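PDB 4Z80: EGF family domain-containing protein from Toxoplasma gondii, which is a divergent apical membrane antigen, AMA4, that binds a RON2L1 peptide and probably takes part in the moving junction formed as the parasite invades host cells. Local coordinates for residues A[94-98]-A[340-346]; A[100-104]-A[114-118]; A[117-123]-A[290-294]. All blocks are in the same frame, centred on the assembly; numbering follows the deposited sequence.

Contact 1 of 3, residues A[94-98]-A[340-346]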
ATOM      1  N   ALA A  94      -8.266  -6.409   0.524  1.00 10.99           N
ATOM      2  CA  ALA A  94      -7.945  -6.746   1.914  1.00 11.42           C
ATOM      3  C   ALA A  94      -6.691  -7.592   2.118  1.00 11.47           C
ATOM      4  O   ALA A  94      -6.148  -7.594   3.220  1.00 11.27           O
ATOM      5  CB  ALA A  94      -9.125  -7.454   2.551  1.00 11.09           C
ATOM      6  N   CYS A  95      -6.240  -8.312   1.096  1.00 11.81           N
ATOM      7  CA  CYS A  95      -5.053  -9.161   1.225  1.00 10.07           C
ATOM      8  C   CYS A  95      -3.790  -8.423   0.817  1.00 12.67           C
ATOM      9  O   CYS A  95      -3.763  -7.779  -0.226  1.00 12.57           O
ATOM     10  CB  CYS A  95      -5.182 -10.423   0.372  1.00 11.72           C
ATOM     11  SG  CYS A  95      -6.489 -11.548   0.904  1.00 14.75           S
ATOM     12  N   PRO A  96      -2.716  -8.549   1.614  1.00 10.60           N
ATOM     13  CA  PRO A  96      -1.416  -8.051   1.169  1.00 10.78           C
ATOM     14  C   PRO A  96      -0.993  -8.708  -0.141  1.00 10.97           C
ATOM     15  O   PRO A  96      -1.212  -9.906  -0.344  1.00 11.78           O
ATOM     16  CB  PRO A  96      -0.474  -8.444   2.308  1.00 12.79           C
ATOM     17  CG  PRO A  96      -1.357  -8.605   3.487  1.00 11.77           C
ATOM     18  CD  PRO A  96      -2.647  -9.126   2.969  1.00 10.81           C
ATOM     19  N   ASN A  97      -0.393  -7.917  -1.022  1.00 11.17           N
ATOM     20  CA  ASN A  97      -0.047  -8.393  -2.350  1.00 11.22           C
ATOM     21  C   ASN A  97       1.462  -8.498  -2.452  1.00 10.72           C
ATOM     22  O   ASN A  97       2.159  -7.503  -2.599  1.00 10.94           O
ATOM     23  CB  ASN A  97      -0.623  -7.455  -3.408  1.00  9.86           C
ATOM     24  CG  ASN A  97      -0.713  -8.098  -4.764  1.00 11.43           C
ATOM     25  OD1 ASN A  97       0.073  -8.973  -5.106  1.00 12.38           O
ATOM     26  ND2 ASN A  97      -1.688  -7.660  -5.558  1.00 11.48           N
ATOM     27  N   TYR A  98       1.961  -9.718  -2.308  1.00 10.93           N
ATOM     28  CA  TYR A  98       3.398  -9.931  -2.214  1.00 10.78           C
ATOM     29  C   TYR A  98       4.093  -9.807  -3.565  1.00 12.44           C
ATOM     30  O   TYR A  98       3.679 -10.412  -4.564  1.00 12.28           O
ATOM     31  CB  TYR A  98       3.681 -11.295  -1.574  1.00  9.74           C
ATOM     32  CG  TYR A  98       3.173 -11.361  -0.147  1.00 10.87           C
ATOM     33  CD1 TYR A  98       3.898 -10.792   0.887  1.00 12.74           C
ATOM     34  CD2 TYR A  98       1.963 -11.972   0.161  1.00 11.47           C
ATOM     35  CE1 TYR A  98       3.438 -10.829   2.190  1.00 11.73           C
ATOM     36  CE2 TYR A  98       1.500 -12.015   1.464  1.00 12.95           C
ATOM     37  CZ  TYR A  98       2.243 -11.439   2.469  1.00 13.19           C
ATOM     38  OH  TYR A  98       1.776 -11.482   3.762  1.00 14.29           O
ATOM     39  N   HIS A 340      -5.492 -11.827   7.853  1.00 13.99           N
ATOM     40  CA  HIS A 340      -4.980 -12.132   6.519  1.00 13.65           C
ATOM     41  C   HIS A 340      -4.127 -13.401   6.478  1.00 14.32           C
ATOM     42  O   HIS A 340      -4.083 -14.080   5.459  1.00 14.77           O
ATOM     43  CB  HIS A 340      -4.191 -10.933   5.950  1.00 14.52           C
ATOM     44  CG  HIS A 340      -2.896 -10.655   6.649  1.00 14.32           C
ATOM     45  ND1 HIS A 340      -1.694 -11.193   6.238  1.00 16.51           N
ATOM     46  CD2 HIS A 340      -2.617  -9.901   7.738  1.00 15.75           C
ATOM     47  CE1 HIS A 340      -0.730 -10.775   7.040  1.00 19.11           C
ATOM     48  NE2 HIS A 340      -1.263  -9.991   7.959  1.00 19.78           N
ATOM     49  N   GLU A 341      -3.460 -13.752   7.571  1.00 14.52           N
ATOM     50  CA  GLU A 341      -2.652 -14.969   7.561  1.00 16.48           C
ATOM     51  C   GLU A 341      -3.475 -16.222   7.294  1.00 17.34           C
ATOM     52  O   GLU A 341      -2.958 -17.187   6.725  1.00 16.76           O
ATOM     53  CB  GLU A 341      -1.907 -15.133   8.881  1.00 19.08           C
ATOM     54  CG  GLU A 341      -0.850 -14.074   9.093  1.00 24.91           C
ATOM     55  CD  GLU A 341      -1.381 -12.844   9.795  1.00 28.55           C
ATOM     56  OE1 GLU A 341      -2.622 -12.675   9.884  1.00 29.39           O
ATOM     57  OE2 GLU A 341      -0.545 -12.046  10.273  1.00 40.06           O
ATOM     58  N   THR A 342      -4.746 -16.213   7.685  1.00 12.95           N
ATOM     59  CA  THR A 342      -5.598 -17.385   7.505  1.00 13.93           C
ATOM     60  C   THR A 342      -6.624 -17.193   6.397  1.00 12.81           C
ATOM     61  O   THR A 342      -7.338 -18.128   6.057  1.00 15.25           O
ATOM     62  CB  THR A 342      -6.352 -17.760   8.808  1.00 17.14           C
ATOM     63  OG1 THR A 342      -7.139 -16.651   9.261  1.00 17.55           O
ATOM     64  CG2 THR A 342      -5.366 -18.163   9.890  1.00 17.97           C
ATOM     65  N   LYS A 343      -6.684 -15.991   5.829  1.00 12.21           N
ATOM     66  CA  LYS A 343      -7.680 -15.657   4.807  1.00 11.73           C
ATOM     67  C   LYS A 343      -7.061 -15.334   3.451  1.00 14.43           C
ATOM     68  O   LYS A 343      -7.781 -15.240   2.449  1.00 13.86           O
ATOM     69  CB  LYS A 343      -8.537 -14.470   5.264  1.00 13.36           C
ATOM     70  CG  LYS A 343      -9.538 -14.807   6.355  1.00 14.92           C
ATOM     71  CD  LYS A 343     -10.715 -15.604   5.802  1.00 18.53           C
ATOM     72  CE  LYS A 343     -11.729 -15.928   6.869  1.00 24.29           C
ATOM     73  NZ  LYS A 343     -12.863 -16.708   6.292  1.00 22.38           N
ATOM     74  N   CYS A 344      -5.742 -15.164   3.422  1.00 12.37           N
ATOM     75  CA  CYS A 344      -5.031 -14.722   2.220  1.00 11.01           C
ATOM     76  C   CYS A 344      -3.819 -15.597   1.946  1.00 13.53           C
ATOM     77  O   CYS A 344      -3.301 -16.237   2.859  1.00 13.38           O
ATOM     78  CB  CYS A 344      -4.574 -13.271   2.364  1.00 12.36           C
ATOM     79  SG  CYS A 344      -5.864 -12.113   2.777  1.00 14.08           S
ATOM     80  N   PRO A 345      -3.338 -15.608   0.692  1.00 11.28           N
ATOM     81  CA  PRO A 345      -2.164 -16.430   0.402  1.00 12.68           C
ATOM     82  C   PRO A 345      -0.890 -15.895   1.049  1.00 12.29           C
ATOM     83  O   PRO A 345      -0.749 -14.690   1.271  1.00 12.48           O
ATOM     84  CB  PRO A 345      -2.060 -16.371  -1.132  1.00 15.05           C
ATOM     85  CG  PRO A 345      -3.398 -15.919  -1.591  1.00 13.48           C
ATOM     86  CD  PRO A 345      -3.905 -15.015  -0.536  1.00 12.44           C
ATOM     87  N   PRO A 346       0.050 -16.792   1.347  1.00 12.53           N
ATOM     88  CA  PRO A 346       1.350 -16.385   1.874  1.00 14.60           C
ATOM     89  C   PRO A 346       2.240 -15.798   0.782  1.00 13.18           C
ATOM     90  O   PRO A 346       1.902 -15.827  -0.404  1.00 14.09           O
ATOM     91  CB  PRO A 346       1.916 -17.695   2.406  1.00 14.02           C
ATOM     92  CG  PRO A 346       1.390 -18.699   1.442  1.00 15.35           C
ATOM     93  CD  PRO A 346      -0.012 -18.248   1.132  1.00 13.39           C
TER
HETATM   94  O   HOH W   1      -1.913 -12.149   1.217  1.00 16.48           O
HETATM   95  O   HOH W   2      -0.753 -12.327   3.888  1.00 16.09           O
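The covalent link comes first. Cys95 and Cys344, 5.6 Å apart at their CA atoms, are joined by a disulfide with Cys95 SG 2.1 Å from Cys344 SG and a chi3 of -76°, whose sign makes the bridge left-handed. Cys344 is the first residue to leave the helix 340-343, and its N still donates to His340 O at 2.8 Å, so the disulfide holds the chain where the helix gives way to the extended Pro345-Pro346.

Rings and van der Waals contacts surround the bridge. Pro96 CD lies 4.4 Å from Cys344 SG, and Pro96 points CG at one face of the His340 imidazole, 4.1 Å from the ring centroid, in a CH-pi contact; compact, rigid and without an amide proton, proline presents the C-H bonds of CG to that face. Tyr98 instead sets its ring edge against a carbonyl, with Tyr98 CE2 3.5 Å from Pro345 O. Pro252, on the helix 252-262, also touches Pro96 and Tyr98.

Polar groups meet through water. Pro96 O and Pro345 O are both acceptors and cannot pair directly; a water donates to each at 2.8 Å. A second water lies 2.7 Å from Tyr98 OH and 2.8 Å from His340 ND1, tying two buried side chains together. Lys343 turns its amine away to a salt bridge with Asp17.

A disulfide joining the loop that leads into edge strand 97-98 to the end of helix 340-343, far apart in sequence, is consistent with the PAN-type modules of apical membrane antigens, whose long loops are held to a compact core by cystines.

Contact 2 of 3, residues A[100-104]-A[114-118]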
ATOM      1  N   LYS A 100       4.304  -7.066  -5.306  1.00 10.06           N
ATOM      2  CA  LYS A 100       3.729  -5.990  -6.115  1.00 10.69           C
ATOM      3  C   LYS A 100       4.384  -4.639  -5.846  1.00 10.27           C
ATOM      4  O   LYS A 100       4.325  -4.116  -4.734  1.00 11.44           O
ATOM      5  CB  LYS A 100       2.221  -5.897  -5.868  1.00 10.38           C
ATOM      6  CG  LYS A 100       1.514  -4.713  -6.543  1.00  9.79           C
ATOM      7  CD  LYS A 100       0.002  -4.822  -6.364  1.00 10.19           C
ATOM      8  CE  LYS A 100      -0.748  -3.576  -6.813  1.00 10.02           C
ATOM      9  NZ  LYS A 100      -2.222  -3.777  -6.741  1.00 10.33           N
ATOM     10  N   VAL A 101       4.974  -4.073  -6.895  1.00 11.11           N
ATOM     11  CA  VAL A 101       5.613  -2.763  -6.856  1.00 10.90           C
ATOM     12  C   VAL A 101       5.016  -1.894  -7.963  1.00 12.01           C
ATOM     13  O   VAL A 101       4.754  -2.392  -9.064  1.00 11.85           O
ATOM     14  CB  VAL A 101       7.144  -2.893  -7.047  1.00 13.23           C
ATOM     15  CG1 VAL A 101       7.815  -1.532  -7.191  1.00 14.26           C
ATOM     16  CG2 VAL A 101       7.752  -3.679  -5.887  1.00 13.28           C
ATOM     17  N   ILE A 102       4.809  -0.614  -7.680  1.00 10.81           N
ATOM     18  CA  ILE A 102       4.380   0.326  -8.708  1.00 11.06           C
ATOM     19  C   ILE A 102       5.599   0.821  -9.469  1.00 10.40           C
ATOM     20  O   ILE A 102       6.379   1.625  -8.962  1.00 12.41           O
ATOM     21  CB  ILE A 102       3.603   1.508  -8.115  1.00 10.84           C
ATOM     22  CG1 ILE A 102       2.449   1.009  -7.238  1.00 12.10           C
ATOM     23  CG2 ILE A 102       3.086   2.399  -9.236  1.00 11.46           C
ATOM     24  CD1 ILE A 102       1.521  -0.021  -7.902  1.00 13.70           C
ATOM     25  N   ALA A 103       5.755   0.309 -10.686  1.00 10.70           N
ATOM     26  CA  ALA A 103       6.897   0.601 -11.538  1.00 11.04           C
ATOM     27  C   ALA A 103       6.628   1.799 -12.425  1.00 10.60           C
ATOM     28  O   ALA A 103       5.522   1.957 -12.948  1.00 11.64           O
ATOM     29  CB  ALA A 103       7.225  -0.611 -12.401  1.00 11.14           C
ATOM     30  N   PHE A 104       7.638   2.638 -12.593  1.00  9.26           N
ATOM     31  CA  PHE A 104       7.595   3.719 -13.570  1.00  9.02           C
ATOM     32  C   PHE A 104       8.083   3.140 -14.887  1.00 11.71           C
ATOM     33  O   PHE A 104       9.127   2.501 -14.925  1.00 11.61           O
ATOM     34  CB  PHE A 104       8.457   4.895 -13.139  1.00  9.77           C
ATOM     35  CG  PHE A 104       7.804   5.780 -12.112  1.00  9.74           C
ATOM     36  CD1 PHE A 104       7.401   5.275 -10.886  1.00 11.14           C
ATOM     37  CD2 PHE A 104       7.602   7.129 -12.369  1.00 11.50           C
ATOM     38  CE1 PHE A 104       6.792   6.105  -9.947  1.00 10.56           C
ATOM     39  CE2 PHE A 104       7.006   7.956 -11.423  1.00 11.82           C
ATOM     40  CZ  PHE A 104       6.604   7.440 -10.225  1.00 10.29           C
ATOM     41  N   MET A 114      11.816  -0.014 -10.944  1.00 12.81           N
ATOM     42  CA  MET A 114      11.074  -0.519  -9.804  1.00 13.23           C
ATOM     43  C   MET A 114      11.528   0.063  -8.459  1.00 14.17           C
ATOM     44  O   MET A 114      11.065  -0.395  -7.416  1.00 14.09           O
ATOM     45  CB  MET A 114      11.150  -2.044  -9.787  1.00 19.27           C
ATOM     46  CG  MET A 114      10.162  -2.631 -10.813  1.00 20.92           C
ATOM     47  SD  MET A 114      10.238  -4.391 -10.985  1.00 26.57           S
ATOM     48  CE  MET A 114       9.460  -4.902  -9.449  1.00 15.35           C
ATOM     49  N   THR A 115      12.390   1.079  -8.481  1.00 14.02           N
ATOM     50  CA  THR A 115      12.773   1.774  -7.243  1.00 14.51           C
ATOM     51  C   THR A 115      12.429   3.267  -7.260  1.00 12.92           C
ATOM     52  O   THR A 115      12.514   3.948  -6.237  1.00 13.89           O
ATOM     53  CB  THR A 115      14.284   1.624  -6.935  1.00 18.00           C
ATOM     54  OG1 THR A 115      15.063   2.192  -7.988  1.00 22.09           O
ATOM     55  CG2 THR A 115      14.657   0.153  -6.751  1.00 22.91           C
ATOM     56  N   ARG A 116      12.031   3.779  -8.416  1.00 12.12           N
ATOM     57  CA  ARG A 116      11.639   5.171  -8.548  1.00 12.61           C
ATOM     58  C   ARG A 116      10.520   5.558  -7.567  1.00 12.29           C
ATOM     59  O   ARG A 116      10.467   6.702  -7.106  1.00 11.46           O
ATOM     60  CB  ARG A 116      11.218   5.436 -10.004  1.00 13.00           C
ATOM     61  CG  ARG A 116      10.645   6.796 -10.286  1.00 12.80           C
ATOM     62  CD  ARG A 116      11.673   7.926 -10.247  1.00 13.94           C
ATOM     63  NE  ARG A 116      10.966   9.101 -10.726  1.00 13.96           N
ATOM     64  CZ  ARG A 116      10.866   9.470 -11.999  1.00 13.36           C
ATOM     65  NH1 ARG A 116      11.535   8.831 -12.955  1.00 13.69           N
ATOM     66  NH2 ARG A 116      10.115  10.509 -12.305  1.00 13.70           N
ATOM     67  N   TRP A 117       9.637   4.614  -7.244  1.00 11.11           N
ATOM     68  CA  TRP A 117       8.503   4.895  -6.364  1.00  9.79           C
ATOM     69  C   TRP A 117       8.930   5.451  -5.006  1.00  9.21           C
ATOM     70  O   TRP A 117       8.144   6.122  -4.345  1.00 10.41           O
ATOM     71  CB  TRP A 117       7.646   3.634  -6.156  1.00 10.56           C
ATOM     72  CG  TRP A 117       8.306   2.559  -5.338  1.00 10.15           C
ATOM     73  CD1 TRP A 117       9.032   1.510  -5.804  1.00 10.62           C
ATOM     74  CD2 TRP A 117       8.307   2.445  -3.904  1.00 10.66           C
ATOM     75  NE1 TRP A 117       9.488   0.742  -4.753  1.00 13.20           N
ATOM     76  CE2 TRP A 117       9.051   1.297  -3.577  1.00 11.84           C
ATOM     77  CE3 TRP A 117       7.734   3.195  -2.875  1.00 12.97           C
ATOM     78  CZ2 TRP A 117       9.250   0.884  -2.256  1.00 14.48           C
ATOM     79  CZ3 TRP A 117       7.937   2.783  -1.561  1.00 14.08           C
ATOM     80  CH2 TRP A 117       8.684   1.642  -1.268  1.00 14.38           C
ATOM     81  N   LYS A 118      10.167   5.187  -4.603  1.00 10.71           N
ATOM     82  CA  LYS A 118      10.633   5.600  -3.279  1.00 12.16           C
ATOM     83  C   LYS A 118      10.808   7.101  -3.136  1.00 12.15           C
ATOM     84  O   LYS A 118      10.833   7.611  -2.013  1.00 12.76           O
ATOM     85  CB  LYS A 118      11.949   4.901  -2.944  1.00 12.74           C
ATOM     86  CG  LYS A 118      11.790   3.416  -2.777  1.00 14.17           C
ATOM     87  CD  LYS A 118      13.104   2.767  -2.398  1.00 17.95           C
ATOM     88  CE  LYS A 118      12.963   1.264  -2.309  1.00 28.53           C
ATOM     89  NZ  LYS A 118      14.268   0.616  -2.022  1.00 33.73           N
TER
HETATM   90  O   HOH W   3       9.085   2.308  -8.998  1.00 11.51           O
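Beyond the strand 101-104, which pairs with strand 318-321, the chain doubles back so that residues 114-118 lie against it, ending in a short 3-10 turn. The best fit is at Val101. Its branched side chain is a blunt knob in the hollow between Met114 and Trp117: Val101 CG1 lies 3.6 Å from Trp117 CD1 and 3.5 Å from Met114 O, while Val101 CB is 3.9 Å from Met114 CE. Methionine, long and flexible, can follow the surface of the strand, reaching from Ala103 to Val101. Ala103 is small enough to let the backbones come close, its CA only 4.7 Å from that of Met114, with Ala103 CB 3.9 Å from Met114 CG.

At the other end Phe104 offers a flat face. Arg116 lays its aliphatic stem on it, Arg116 CG standing 3.6 Å from the ring centroid and almost on the normal, a CH-pi contact. The guanidinium keeps one face over Phe104 CD2, bonds the carbonyls of Glu149 and Leu307, and makes a cation-pi contact with Tyr316. A gap remains between the backbones, and one water occupies it, donating to Ile102 O at 2.8 Å and accepting from Trp117 N at 2.9 Å.

With direct polar bonds absent between the two segments, adhesion rests on apolar fit, and the bridging water gives a buried carbonyl and a buried amide hydrogen-bond partners where the backbones do not meet.

Contact 3 of 3, residues A[117-123]-A[290-294]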
ATOM      1  N   TRP A 117       9.637   4.614  -7.244  1.00 11.11           N
ATOM      2  CA  TRP A 117       8.503   4.895  -6.364  1.00  9.79           C
ATOM      3  C   TRP A 117       8.930   5.451  -5.006  1.00  9.21           C
ATOM      4  O   TRP A 117       8.144   6.122  -4.345  1.00 10.41           O
ATOM      5  CB  TRP A 117       7.646   3.634  -6.156  1.00 10.56           C
ATOM      6  CG  TRP A 117       8.306   2.559  -5.338  1.00 10.15           C
ATOM      7  CD1 TRP A 117       9.032   1.510  -5.804  1.00 10.62           C
ATOM      8  CD2 TRP A 117       8.307   2.445  -3.904  1.00 10.66           C
ATOM      9  NE1 TRP A 117       9.488   0.742  -4.753  1.00 13.20           N
ATOM     10  CE2 TRP A 117       9.051   1.297  -3.577  1.00 11.84           C
ATOM     11  CE3 TRP A 117       7.734   3.195  -2.875  1.00 12.97           C
ATOM     12  CZ2 TRP A 117       9.250   0.884  -2.256  1.00 14.48           C
ATOM     13  CZ3 TRP A 117       7.937   2.783  -1.561  1.00 14.08           C
ATOM     14  CH2 TRP A 117       8.684   1.642  -1.268  1.00 14.38           C
ATOM     15  N   LYS A 118      10.167   5.187  -4.603  1.00 10.71           N
ATOM     16  CA  LYS A 118      10.633   5.600  -3.279  1.00 12.16           C
ATOM     17  C   LYS A 118      10.808   7.101  -3.136  1.00 12.15           C
ATOM     18  O   LYS A 118      10.833   7.611  -2.013  1.00 12.76           O
ATOM     19  CB  LYS A 118      11.949   4.901  -2.944  1.00 12.74           C
ATOM     20  CG  LYS A 118      11.790   3.416  -2.777  1.00 14.17           C
ATOM     21  CD  LYS A 118      13.104   2.767  -2.398  1.00 17.95           C
ATOM     22  CE  LYS A 118      12.963   1.264  -2.309  1.00 28.53           C
ATOM     23  NZ  LYS A 118      14.268   0.616  -2.022  1.00 33.73           N
ATOM     24  N   ASN A 119      10.965   7.813  -4.247  1.00 11.54           N
ATOM     25  CA  ASN A 119      11.008   9.275  -4.184  1.00 12.31           C
ATOM     26  C   ASN A 119       9.636   9.810  -3.803  1.00 11.46           C
ATOM     27  O   ASN A 119       8.616   9.190  -4.111  1.00 11.13           O
ATOM     28  CB  ASN A 119      11.434   9.885  -5.516  1.00 11.62           C
ATOM     29  CG  ASN A 119      12.822   9.466  -5.951  1.00 13.38           C
ATOM     30  OD1 ASN A 119      13.538   8.759  -5.239  1.00 14.33           O
ATOM     31  ND2 ASN A 119      13.207   9.898  -7.150  1.00 14.63           N
ATOM     32  N   GLU A 120       9.589  10.956  -3.130  1.00 12.70           N
ATOM     33  CA  GLU A 120       8.305  11.527  -2.765  1.00 11.05           C
ATOM     34  C   GLU A 120       7.514  12.008  -3.974  1.00 11.71           C
ATOM     35  O   GLU A 120       8.062  12.259  -5.053  1.00 12.50           O
ATOM     36  CB  GLU A 120       8.486  12.691  -1.791  1.00 14.16           C
ATOM     37  CG  GLU A 120       8.777  12.250  -0.374  1.00 12.49           C
ATOM     38  CD  GLU A 120       8.758  13.401   0.612  1.00 12.54           C
ATOM     39  OE1 GLU A 120       8.437  14.534   0.206  1.00 12.78           O
ATOM     40  OE2 GLU A 120       9.070  13.163   1.792  1.00 14.25           O
ATOM     41  N   ILE A 121       6.211  12.149  -3.767  1.00 11.18           N
ATOM     42  CA  ILE A 121       5.320  12.734  -4.761  1.00 11.39           C
ATOM     43  C   ILE A 121       5.536  14.231  -4.924  1.00 13.55           C
ATOM     44  O   ILE A 121       6.171  14.886  -4.087  1.00 13.31           O
ATOM     45  CB  ILE A 121       3.832  12.473  -4.394  1.00 11.76           C
ATOM     46  CG1 ILE A 121       3.445  13.195  -3.086  1.00 12.10           C
ATOM     47  CG2 ILE A 121       3.579  10.975  -4.284  1.00 12.99           C
ATOM     48  CD1 ILE A 121       1.965  13.061  -2.705  1.00 13.49           C
ATOM     49  N   HIS A 122       4.997  14.761  -6.019  1.00 14.88           N
ATOM     50  CA  HIS A 122       4.942  16.192  -6.274  1.00 13.51           C
ATOM     51  C   HIS A 122       3.487  16.548  -6.577  1.00 13.53           C
ATOM     52  O   HIS A 122       3.127  16.790  -7.728  1.00 16.48           O
ATOM     53  CB  HIS A 122       5.857  16.588  -7.436  1.00 15.75           C
ATOM     54  CG  HIS A 122       5.962  18.067  -7.643  1.00 12.85           C
ATOM     55  ND1 HIS A 122       7.145  18.755  -7.478  1.00 16.53           N
ATOM     56  CD2 HIS A 122       5.031  18.998  -7.963  1.00 16.67           C
ATOM     57  CE1 HIS A 122       6.941  20.043  -7.701  1.00 16.51           C
ATOM     58  NE2 HIS A 122       5.664  20.218  -7.992  1.00 16.22           N
ATOM     59  N   ALA A 123       2.645  16.563  -5.547  1.00 13.36           N
ATOM     60  CA  ALA A 123       1.222  16.819  -5.755  1.00 12.15           C
ATOM     61  C   ALA A 123       0.844  18.295  -5.587  1.00 15.12           C
ATOM     62  O   ALA A 123      -0.339  18.624  -5.519  1.00 16.84           O
ATOM     63  CB  ALA A 123       0.389  15.955  -4.807  1.00 14.03           C
ATOM     64  N   ARG A 290       6.382   2.242   4.241  1.00 12.79           N
ATOM     65  CA  ARG A 290       6.390   3.522   3.531  1.00 12.33           C
ATOM     66  C   ARG A 290       5.006   3.805   2.958  1.00 12.77           C
ATOM     67  O   ARG A 290       4.499   3.033   2.152  1.00 13.42           O
ATOM     68  CB  ARG A 290       7.430   3.512   2.414  1.00 11.86           C
ATOM     69  CG  ARG A 290       7.772   4.888   1.890  1.00 13.23           C
ATOM     70  CD  ARG A 290       8.878   5.524   2.738  1.00 13.41           C
ATOM     71  NE  ARG A 290       9.156   6.894   2.321  1.00 12.50           N
ATOM     72  CZ  ARG A 290       9.801   7.215   1.203  1.00 12.84           C
ATOM     73  NH1 ARG A 290      10.224   6.257   0.387  1.00 12.14           N
ATOM     74  NH2 ARG A 290      10.013   8.483   0.894  1.00 12.16           N
ATOM     75  N   LEU A 291       4.392   4.899   3.393  1.00 11.32           N
ATOM     76  CA  LEU A 291       3.102   5.322   2.863  1.00 10.93           C
ATOM     77  C   LEU A 291       3.277   5.845   1.444  1.00 12.57           C
ATOM     78  O   LEU A 291       4.266   6.515   1.153  1.00 11.33           O
ATOM     79  CB  LEU A 291       2.485   6.407   3.744  1.00 11.89           C
ATOM     80  CG  LEU A 291       2.239   6.021   5.206  1.00 12.00           C
ATOM     81  CD1 LEU A 291       1.707   7.225   5.957  1.00 14.66           C
ATOM     82  CD2 LEU A 291       1.295   4.846   5.345  1.00 15.53           C
ATOM     83  N   LEU A 292       2.325   5.511   0.572  1.00 11.31           N
ATOM     84  CA  LEU A 292       2.286   6.038  -0.790  1.00 12.84           C
ATOM     85  C   LEU A 292       1.277   7.174  -0.850  1.00 12.62           C
ATOM     86  O   LEU A 292       0.216   7.120  -0.221  1.00 13.47           O
ATOM     87  CB  LEU A 292       1.920   4.954  -1.795  1.00 12.05           C
ATOM     88  CG  LEU A 292       2.811   3.711  -1.812  1.00 10.67           C
ATOM     89  CD1 LEU A 292       2.269   2.693  -2.812  1.00 12.96           C
ATOM     90  CD2 LEU A 292       4.246   4.063  -2.142  1.00 14.70           C
ATOM     91  N   GLY A 293       1.590   8.204  -1.628  1.00 11.19           N
ATOM     92  CA  GLY A 293       0.734   9.373  -1.703  1.00 11.64           C
ATOM     93  C   GLY A 293      -0.393   9.257  -2.715  1.00 11.70           C
ATOM     94  O   GLY A 293      -1.324  10.054  -2.714  1.00 11.88           O
ATOM     95  N   TYR A 294      -0.301   8.245  -3.569  1.00 11.50           N
ATOM     96  CA  TYR A 294      -1.239   8.057  -4.674  1.00 11.64           C
ATOM     97  C   TYR A 294      -1.899   6.684  -4.623  1.00  9.79           C
ATOM     98  O   TYR A 294      -1.243   5.678  -4.310  1.00 11.40           O
ATOM     99  CB  TYR A 294      -0.518   8.207  -6.011  1.00 11.11           C
ATOM    100  CG  TYR A 294       0.031   9.577  -6.347  1.00 10.30           C
ATOM    101  CD1 TYR A 294      -0.673  10.735  -6.045  1.00 11.74           C
ATOM    102  CD2 TYR A 294       1.249   9.704  -7.000  1.00 11.75           C
ATOM    103  CE1 TYR A 294      -0.173  11.990  -6.386  1.00 14.18           C
ATOM    104  CE2 TYR A 294       1.756  10.948  -7.353  1.00 12.37           C
ATOM    105  CZ  TYR A 294       1.040  12.087  -7.041  1.00 12.77           C
ATOM    106  OH  TYR A 294       1.544  13.338  -7.386  1.00 13.60           O
TER
HETATM  107  O   HOH W   4       8.691  10.552   2.535  1.00 13.69           O
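Arg290, in strand 289-291, buries 84 Å² against the loop and supplies the direct polar link. Its guanidinium straddles a single acceptor: Arg290 NH1 donates to Lys118 O at 2.8 Å, and Arg290 NH2 to the same Lys118 O at 3.1 Å, a weak bond. The carbonyl lies near the guanidinium plane, where the protons point. A water accepts from Arg290 NH2 at 3.0 Å and donates to Glu120 OE2 at 2.7 Å, so the acid is reached indirectly; the other oxygen of Glu120 is engaged by Tyr220 N. Arginine suits the site because its aliphatic stem can also pack, with Arg290 CG 4.0 Å from Trp117 CZ3 at the edge of the indole.

Ile121 and Tyr294, each burying 68 Å², form the second centre. Ile121 CG2 sits over the face of the tyrosine ring, 3.9 Å from its centroid, in a CH-pi contact, while Ile121 CD1 comes to 4.0 Å from Gly293 CA. A CB on residue 293 would fall 2.6 Å from Ile121 CD1, so the isoleucine occupies space that any larger residue would need. Tyr294 OH is hydrogen-bonded to Glu149, whose carboxylate also receives the His122 amide. Between the two centres, Trp117 CE3 meets Leu292 CD2 at 3.7 Å.

A loop with little regular structure is thus secured at two points, Lys118 and Ile121, by different means: a buried guanidinium held by a backbone carbonyl, with Glu120 linked to it through water, and a tightly packed aliphatic-aromatic pair that leaves no room for a side chain at Gly293.

All three contacts are largely buried and lie 11 to 12 Å from the chain's centre. Contacts 1 and 3 engage the two outermost strands, 97-98 and 289-291, of one four-stranded sheet, on opposite sides of the chain's centre and about 24 Å apart between contact centres. Segment 100-104 of contact 2 follows 94-98 of contact 1 almost directly, and contact 2 shares Trp117 and Lys118 with contact 3, so the tryptophan packs both on strand 101-104 and near the end of strand 289-291. The chemistry shifts accordingly: contact 1 is anchored covalently, contact 2 rests on apolar fit, and contact 3 alone has direct hydrogen bonds between its segments. Bridging water recurs in each.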